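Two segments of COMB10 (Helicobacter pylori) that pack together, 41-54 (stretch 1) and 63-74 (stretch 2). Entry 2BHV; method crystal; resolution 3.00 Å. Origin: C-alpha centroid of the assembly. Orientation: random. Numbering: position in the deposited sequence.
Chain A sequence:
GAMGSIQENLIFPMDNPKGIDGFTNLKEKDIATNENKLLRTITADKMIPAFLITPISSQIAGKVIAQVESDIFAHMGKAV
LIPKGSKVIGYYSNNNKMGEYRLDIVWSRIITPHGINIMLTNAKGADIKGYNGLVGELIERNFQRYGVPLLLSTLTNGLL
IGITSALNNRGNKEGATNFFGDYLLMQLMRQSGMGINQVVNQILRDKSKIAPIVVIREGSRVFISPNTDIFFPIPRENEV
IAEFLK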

ATOM      1  N   THR A  41     -26.289  33.651  14.176  1.00 46.59           N
ATOM      2  CA  THR A  41     -25.639  32.922  13.107  1.00 46.65           C
ATOM      3  C   THR A  41     -24.275  32.435  13.565  1.00 46.68           C
ATOM      4  O   THR A  41     -23.586  33.116  14.325  1.00 46.88           O
ATOM      5  N   ILE A  42     -23.898  31.248  13.109  1.00 46.50           N
ATOM      6  CA  ILE A  42     -22.537  30.795  13.271  1.00 46.45           C
ATOM      7  C   ILE A  42     -21.856  30.939  11.926  1.00 46.55           C
ATOM      8  O   ILE A  42     -22.366  30.469  10.913  1.00 46.63           O
ATOM      9  N   THR A  43     -20.716  31.619  11.918  1.00 46.61           N
ATOM     10  CA  THR A  43     -19.970  31.843  10.695  1.00 46.75           C
ATOM     11  C   THR A  43     -19.375  30.545  10.173  1.00 46.80           C
ATOM     12  O   THR A  43     -18.903  29.701  10.951  1.00 46.86           O
ATOM     13  N   ALA A  44     -19.395  30.392   8.855  1.00 46.73           N
ATOM     14  CA  ALA A  44     -18.639  29.340   8.186  1.00 46.82           C
ATOM     15  C   ALA A  44     -17.230  29.184   8.790  1.00 46.94           C
ATOM     16  O   ALA A  44     -16.554  30.172   9.108  1.00 46.98           O
ATOM     17  N   ASP A  45     -16.821  27.932   8.970  1.00 47.11           N
ATOM     18  CA  ASP A  45     -15.509  27.594   9.511  1.00 47.50           C
ATOM     19  C   ASP A  45     -15.242  28.101  10.934  1.00 47.51           C
ATOM     20  O   ASP A  45     -14.078  28.268  11.332  1.00 47.76           O
ATOM     21  N   LYS A  46     -16.302  28.346  11.702  1.00 47.12           N
ATOM     22  CA  LYS A  46     -16.138  28.389  13.142  1.00 46.96           C
ATOM     23  C   LYS A  46     -15.667  26.991  13.511  1.00 46.89           C
ATOM     24  O   LYS A  46     -16.060  26.010  12.872  1.00 46.95           O
ATOM     25  N   MET A  47     -14.802  26.898  14.512  1.00 46.69           N
ATOM     26  CA  MET A  47     -14.319  25.608  14.945  1.00 46.31           C
ATOM     27  C   MET A  47     -15.024  25.288  16.231  1.00 46.19           C
ATOM     28  O   MET A  47     -14.709  25.873  17.261  1.00 46.41           O
ATOM     29  N   ILE A  48     -15.996  24.382  16.171  1.00 45.98           N
ATOM     30  CA  ILE A  48     -16.691  23.920  17.369  1.00 45.66           C
ATOM     31  C   ILE A  48     -15.946  22.718  17.949  1.00 45.62           C
ATOM     32  O   ILE A  48     -16.030  21.613  17.418  1.00 45.74           O
ATOM     33  N   PRO A  49     -15.207  22.931  19.040  1.00 45.44           N
ATOM     34  CA  PRO A  49     -14.438  21.839  19.600  1.00 45.38           C
ATOM     35  C   PRO A  49     -15.331  20.844  20.346  1.00 45.18           C
ATOM     36  O   PRO A  49     -16.208  21.235  21.115  1.00 45.08           O
ATOM     37  N   ALA A  50     -15.112  19.563  20.097  1.00 45.20           N
ATOM     38  CA  ALA A  50     -15.890  18.520  20.733  1.00 45.25           C
ATOM     39  C   ALA A  50     -15.032  17.280  20.918  1.00 45.38           C
ATOM     40  O   ALA A  50     -14.017  17.103  20.241  1.00 45.59           O
ATOM     41  N   PHE A  51     -15.434  16.434  21.852  1.00 45.34           N
ATOM     42  CA  PHE A  51     -14.821  15.137  22.023  1.00 45.46           C
ATOM     43  C   PHE A  51     -15.850  14.038  21.810  1.00 45.51           C
ATOM     44  O   PHE A  51     -17.035  14.237  22.093  1.00 45.45           O
ATOM     45  N   LEU A  52     -15.394  12.887  21.307  1.00 45.50           N
ATOM     46  CA  LEU A  52     -16.286  11.778  21.001  1.00 45.34           C
ATOM     47  C   LEU A  52     -16.591  10.958  22.228  1.00 45.49           C
ATOM     48  O   LEU A  52     -15.674  10.538  22.933  1.00 45.51           O
ATOM     49  N   ILE A  53     -17.884  10.733  22.471  1.00 45.66           N
ATOM     50  CA  ILE A  53     -18.354   9.871  23.556  1.00 45.75           C
ATOM     51  C   ILE A  53     -18.413   8.439  23.055  1.00 45.78           C
ATOM     52  O   ILE A  53     -18.201   7.506  23.809  1.00 46.14           O
ATOM     53  N   THR A  54     -18.674   8.287  21.767  1.00 45.95           N
ATOM     54  CA  THR A  54     -18.841   6.993  21.114  1.00 46.04           C
ATOM     55  C   THR A  54     -17.706   6.786  20.125  1.00 46.11           C
ATOM     56  O   THR A  54     -17.310   7.731  19.467  1.00 46.30           O
ATOM     57  N   LYS A  63     -23.628   5.048  14.443  1.00 46.41           N
ATOM     58  CA  LYS A  63     -23.935   6.337  15.080  1.00 46.32           C
ATOM     59  C   LYS A  63     -22.787   6.840  15.979  1.00 46.34           C
ATOM     60  O   LYS A  63     -22.082   6.054  16.615  1.00 46.54           O
ATOM     61  N   VAL A  64     -22.608   8.156  16.026  1.00 46.28           N
ATOM     62  CA  VAL A  64     -21.572   8.761  16.861  1.00 46.20           C
ATOM     63  C   VAL A  64     -22.146   9.902  17.676  1.00 46.26           C
ATOM     64  O   VAL A  64     -22.976  10.667  17.181  1.00 46.28           O
ATOM     65  N   ILE A  65     -21.709  10.005  18.930  1.00 46.18           N
ATOM     66  CA  ILE A  65     -22.112  11.106  19.785  1.00 45.91           C
ATOM     67  C   ILE A  65     -20.875  11.874  20.243  1.00 45.81           C
ATOM     68  O   ILE A  65     -19.937  11.297  20.781  1.00 45.88           O
ATOM     69  N   ALA A  66     -20.875  13.180  20.007  1.00 45.66           N
ATOM     70  CA  ALA A  66     -19.819  14.049  20.509  1.00 45.41           C
ATOM     71  C   ALA A  66     -20.383  15.053  21.521  1.00 45.51           C
ATOM     72  O   ALA A  66     -21.593  15.304  21.579  1.00 45.36           O
ATOM     73  N   GLN A  67     -19.495  15.633  22.319  1.00 45.57           N
ATOM     74  CA  GLN A  67     -19.893  16.641  23.271  1.00 45.43           C
ATOM     75  C   GLN A  67     -19.120  17.938  23.095  1.00 45.35           C
ATOM     76  O   GLN A  67     -17.910  17.942  23.080  1.00 45.45           O
ATOM     77  N   VAL A  68     -19.843  19.045  22.976  1.00 45.48           N
ATOM     78  CA  VAL A  68     -19.240  20.346  22.705  1.00 45.50           C
ATOM     79  C   VAL A  68     -18.474  20.838  23.926  1.00 45.55           C
ATOM     80  O   VAL A  68     -18.964  20.748  25.048  1.00 45.63           O
ATOM     81  N   GLU A  69     -17.274  21.363  23.704  1.00 45.63           N
ATOM     82  CA  GLU A  69     -16.359  21.658  24.811  1.00 45.73           C
ATOM     83  C   GLU A  69     -16.440  23.064  25.391  1.00 45.95           C
ATOM     84  O   GLU A  69     -15.896  23.314  26.458  1.00 46.28           O
ATOM     85  N   SER A  70     -17.119  23.973  24.701  1.00 46.19           N
ATOM     86  CA  SER A  70     -17.246  25.362  25.157  1.00 46.47           C
ATOM     87  C   SER A  70     -18.386  26.065  24.443  1.00 46.54           C
ATOM     88  O   SER A  70     -18.792  25.646  23.357  1.00 46.54           O
ATOM     89  N   ASP A  71     -18.894  27.135  25.052  1.00 46.56           N
ATOM     90  CA  ASP A  71     -19.985  27.907  24.468  1.00 46.64           C
ATOM     91  C   ASP A  71     -19.643  28.412  23.071  1.00 46.60           C
ATOM     92  O   ASP A  71     -18.539  28.898  22.830  1.00 46.57           O
ATOM     93  N   ILE A  72     -20.600  28.284  22.159  1.00 46.47           N
ATOM     94  CA  ILE A  72     -20.442  28.803  20.815  1.00 46.61           C
ATOM     95  C   ILE A  72     -21.337  30.032  20.637  1.00 46.72           C
ATOM     96  O   ILE A  72     -22.554  29.937  20.687  1.00 46.76           O
ATOM     97  N   PHE A  73     -20.705  31.183  20.445  1.00 46.76           N
ATOM     98  CA  PHE A  73     -21.407  32.450  20.364  1.00 46.80           C
ATOM     99  C   PHE A  73     -21.762  32.770  18.931  1.00 46.88           C
ATOM    100  O   PHE A  73     -21.043  32.392  18.017  1.00 47.12           O
ATOM    101  N   ALA A  74     -22.872  33.473  18.735  1.00 46.87           N
ATOM    102  CA  ALA A  74     -23.235  33.969  17.409  1.00 46.97           C
ATOM    103  C   ALA A  74     -22.243  35.028  16.947  1.00 46.97           C
ATOM    104  O   ALA A  74     -21.719  35.793  17.753  1.00 47.13           O
TER

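Strands 48-52 and 63-68 pair antiparallel, and the backbone ladder sets where the side chains go. Phe51 and Gln67 form the hydrogen-bonded pair (Gln67 N to Phe51 O, 2.8 Å; Phe51 N to Gln67 O, 3.1 Å). Glu69 N to Pro49 O (2.8 Å) and Ile53 N to Ile65 O (2.7 Å) extend the ladder, and a weak bond from Thr54 N to Ile65 O (3.4 Å) makes that carbonyl a shared acceptor.

Apolar contacts dominate the face carrying Ala50, Leu52, Ala66 and Val68, all buried. Ala50 CB lies 4.0 Å from Ala66 CB, so the two methyl groups touch. Leu52 (m, t) brings CD2 to 3.7 Å from CG2 of Val64 (p) and 4.0 Å from Ala66 CB. Beyond the ladder, Ile48 (m, t) places CG2 3.7 Å from CG1 of Val68 (t) and 4.0 Å from CD1 of Ile72. Ile72 (m, m) points toward stretch 1 and has the largest covered area; its CG2 meets Ile42 CD1 at 3.9 Å, while its CD1 lies 4.2 Å from Pro49 CD.

On the other face, Phe51 (chi1 p) and Gln67 (t, t) pack as neighbours. Gln67 CB sits over the ring face, 4.0 Å from the centroid of the Phe51 ring, a CH-pi contact, whereas Glu69 CG approaches the ring edge, 3.8 Å from Phe51 CD2. Ile53 (m, t) points toward stretch 2, its CD1 3.9 Å from both Ile65 CG2 and Gln67 CB.

Polar side chains touch the other stretch through both carbons and heteroatoms without bonding across it: Gln67 OE1 lies 3.6 Å from Phe51 CZ, and Ser70 OG 3.7 Å from Pro49 CG. Thr54 (m) sets CG2 3.2 Å from Lys63 O, and Lys46 lays CD 4.1 Å from Ile72 CG2. No side-chain hydrogen bond or salt bridge joins the stretches; both carboxylate oxygens of Glu69 are hydrogen-bonded elsewhere in the structure.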

ATOM      1  CB  THR A  41     -25.473  33.810  11.854  1.00 46.64           C
ATOM      2  OG1 THR A  41     -26.754  34.307  11.455  1.00 46.82           O
ATOM      3  CG2 THR A  41     -24.863  33.024  10.702  1.00 46.50           C
ATOM      4  CB  ILE A  42     -22.473  29.349  13.767  1.00 46.49           C
ATOM      5  CG1 ILE A  42     -23.080  29.248  15.172  1.00 46.18           C
ATOM      6  CG2 ILE A  42     -21.029  28.841  13.772  1.00 46.37           C
ATOM      7  CD1 ILE A  42     -23.229  27.822  15.691  1.00 46.01           C
ATOM      8  CB  THR A  43     -18.830  32.828  10.939  1.00 46.93           C
ATOM      9  OG1 THR A  43     -19.369  34.045  11.475  1.00 47.65           O
ATOM     10  CG2 THR A  43     -18.034  33.118   9.638  1.00 47.01           C
ATOM     11  CB  ALA A  44     -18.559  29.611   6.686  1.00 46.53           C
ATOM     12  CB  ASP A  45     -14.393  28.036   8.563  1.00 47.70           C
ATOM     13  CG  ASP A  45     -14.661  27.634   7.129  1.00 48.65           C
ATOM     14  OD1 ASP A  45     -14.739  26.414   6.856  1.00 49.85           O
ATOM     15  OD2 ASP A  45     -14.792  28.540   6.277  1.00 48.96           O
ATOM     16  CB  LYS A  46     -17.453  28.702  13.848  1.00 46.99           C
ATOM     17  CG  LYS A  46     -17.347  29.789  14.928  1.00 47.34           C
ATOM     18  CD  LYS A  46     -16.894  29.246  16.285  1.00 47.83           C
ATOM     19  CE  LYS A  46     -16.423  30.372  17.204  1.00 48.16           C
ATOM     20  NZ  LYS A  46     -17.473  31.414  17.411  1.00 48.12           N
ATOM     21  CB  MET A  47     -12.810  25.645  15.176  1.00 46.37           C
ATOM     22  CG  MET A  47     -11.982  26.069  13.995  1.00 46.52           C
ATOM     23  SD  MET A  47     -11.765  24.733  12.820  1.00 48.57           S
ATOM     24  CE  MET A  47     -12.972  25.175  11.593  1.00 48.63           C
ATOM     25  CB  ILE A  48     -18.133  23.523  17.059  1.00 45.66           C
ATOM     26  CG1 ILE A  48     -18.885  24.677  16.416  1.00 45.47           C
ATOM     27  CG2 ILE A  48     -18.838  23.052  18.314  1.00 45.66           C
ATOM     28  CD1 ILE A  48     -20.078  24.233  15.631  1.00 45.50           C
ATOM     29  CB  PRO A  49     -13.490  22.544  20.554  1.00 45.34           C
ATOM     30  CG  PRO A  49     -14.232  23.753  20.967  1.00 45.54           C
ATOM     31  CD  PRO A  49     -15.063  24.168  19.817  1.00 45.35           C
ATOM     32  CB  ALA A  50     -17.130  18.199  19.915  1.00 45.16           C
ATOM     33  CB  PHE A  51     -14.139  15.010  23.396  1.00 45.61           C
ATOM     34  CG  PHE A  51     -15.085  15.076  24.583  1.00 45.86           C
ATOM     35  CD1 PHE A  51     -15.664  13.918  25.094  1.00 46.40           C
ATOM     36  CD2 PHE A  51     -15.349  16.290  25.219  1.00 45.73           C
ATOM     37  CE1 PHE A  51     -16.516  13.971  26.195  1.00 46.23           C
ATOM     38  CE2 PHE A  51     -16.197  16.351  26.305  1.00 45.22           C
ATOM     39  CZ  PHE A  51     -16.780  15.191  26.798  1.00 45.85           C
ATOM     40  CB  LEU A  52     -15.663  10.871  19.963  1.00 45.29           C
ATOM     41  CG  LEU A  52     -15.347  11.421  18.577  1.00 45.31           C
ATOM     42  CD1 LEU A  52     -14.786  10.304  17.714  1.00 44.86           C
ATOM     43  CD2 LEU A  52     -16.582  12.042  17.920  1.00 45.44           C
ATOM     44  CB  ILE A  53     -19.740  10.324  24.074  1.00 45.73           C
ATOM     45  CG1 ILE A  53     -19.625  11.692  24.743  1.00 45.77           C
ATOM     46  CG2 ILE A  53     -20.320   9.322  25.050  1.00 45.90           C
ATOM     47  CD1 ILE A  53     -20.932  12.461  24.787  1.00 46.47           C
ATOM     48  CB  THR A  54     -20.177   6.984  20.362  1.00 46.17           C
ATOM     49  OG1 THR A  54     -21.235   6.794  21.309  1.00 45.83           O
ATOM     50  CG2 THR A  54     -20.240   5.887  19.285  1.00 46.61           C
ATOM     51  CB  LYS A  63     -25.235   6.218  15.889  1.00 46.16           C
ATOM     52  CG  LYS A  63     -25.707   7.505  16.563  1.00 46.31           C
ATOM     53  CD  LYS A  63     -27.137   7.391  17.128  1.00 46.52           C
ATOM     54  CE  LYS A  63     -27.155   6.884  18.580  1.00 46.86           C
ATOM     55  NZ  LYS A  63     -28.453   7.169  19.258  1.00 46.27           N
ATOM     56  CB  VAL A  64     -20.353   9.269  16.022  1.00 46.15           C
ATOM     57  CG1 VAL A  64     -20.752  10.368  15.060  1.00 46.00           C
ATOM     58  CG2 VAL A  64     -19.250   9.752  16.919  1.00 46.22           C
ATOM     59  CB  ILE A  65     -22.905  10.613  21.001  1.00 45.98           C
ATOM     60  CG1 ILE A  65     -24.092   9.759  20.563  1.00 45.81           C
ATOM     61  CG2 ILE A  65     -23.376  11.790  21.849  1.00 46.37           C
ATOM     62  CD1 ILE A  65     -24.667   8.909  21.675  1.00 46.01           C
ATOM     63  CB  ALA A  66     -19.156  14.762  19.378  1.00 45.24           C
ATOM     64  CB  GLN A  67     -19.706  16.120  24.672  1.00 45.44           C
ATOM     65  CG  GLN A  67     -20.421  16.964  25.667  1.00 46.01           C
ATOM     66  CD  GLN A  67     -20.206  16.508  27.057  1.00 46.15           C
ATOM     67  OE1 GLN A  67     -19.553  17.189  27.832  1.00 45.99           O
ATOM     68  NE2 GLN A  67     -20.759  15.350  27.397  1.00 46.49           N
ATOM     69  CB  VAL A  68     -20.298  21.377  22.267  1.00 45.44           C
ATOM     70  CG1 VAL A  68     -19.632  22.683  21.901  1.00 46.07           C
ATOM     71  CG2 VAL A  68     -21.074  20.860  21.082  1.00 44.89           C
ATOM     72  CB  GLU A  69     -14.923  21.330  24.421  1.00 45.36           C
ATOM     73  CG  GLU A  69     -14.689  19.858  24.269  1.00 45.05           C
ATOM     74  CD  GLU A  69     -13.252  19.532  24.041  1.00 45.97           C
ATOM     75  OE1 GLU A  69     -12.427  19.783  24.931  1.00 46.04           O
ATOM     76  OE2 GLU A  69     -12.935  19.010  22.960  1.00 48.10           O
ATOM     77  CB  SER A  70     -15.946  26.127  24.915  1.00 46.60           C
ATOM     78  OG  SER A  70     -15.511  25.974  23.578  1.00 46.89           O
ATOM     79  CB  ASP A  71     -20.329  29.100  25.349  1.00 46.75           C
ATOM     80  CG  ASP A  71     -20.983  28.701  26.645  1.00 47.21           C
ATOM     81  OD1 ASP A  71     -21.715  27.691  26.672  1.00 47.49           O
ATOM     82  OD2 ASP A  71     -20.766  29.416  27.645  1.00 48.01           O
ATOM     83  CB  ILE A  72     -20.740  27.735  19.740  1.00 46.45           C
ATOM     84  CG1 ILE A  72     -20.046  26.414  20.090  1.00 46.23           C
ATOM     85  CG2 ILE A  72     -20.338  28.242  18.347  1.00 46.21           C
ATOM     86  CD1 ILE A  72     -18.543  26.503  20.229  1.00 46.03           C
ATOM     87  CB  PHE A  73     -20.533  33.572  20.931  1.00 46.76           C
ATOM     88  CG  PHE A  73     -20.394  33.539  22.421  1.00 46.84           C
ATOM     89  CD1 PHE A  73     -21.377  34.103  23.234  1.00 47.18           C
ATOM     90  CD2 PHE A  73     -19.279  32.954  23.017  1.00 46.96           C
ATOM     91  CE1 PHE A  73     -21.256  34.084  24.618  1.00 47.04           C
ATOM     92  CE2 PHE A  73     -19.146  32.923  24.397  1.00 47.10           C
ATOM     93  CZ  PHE A  73     -20.140  33.492  25.206  1.00 47.17           C
ATOM     94  CB  ALA A  74     -24.652  34.521  17.407  1.00 46.99           C
TER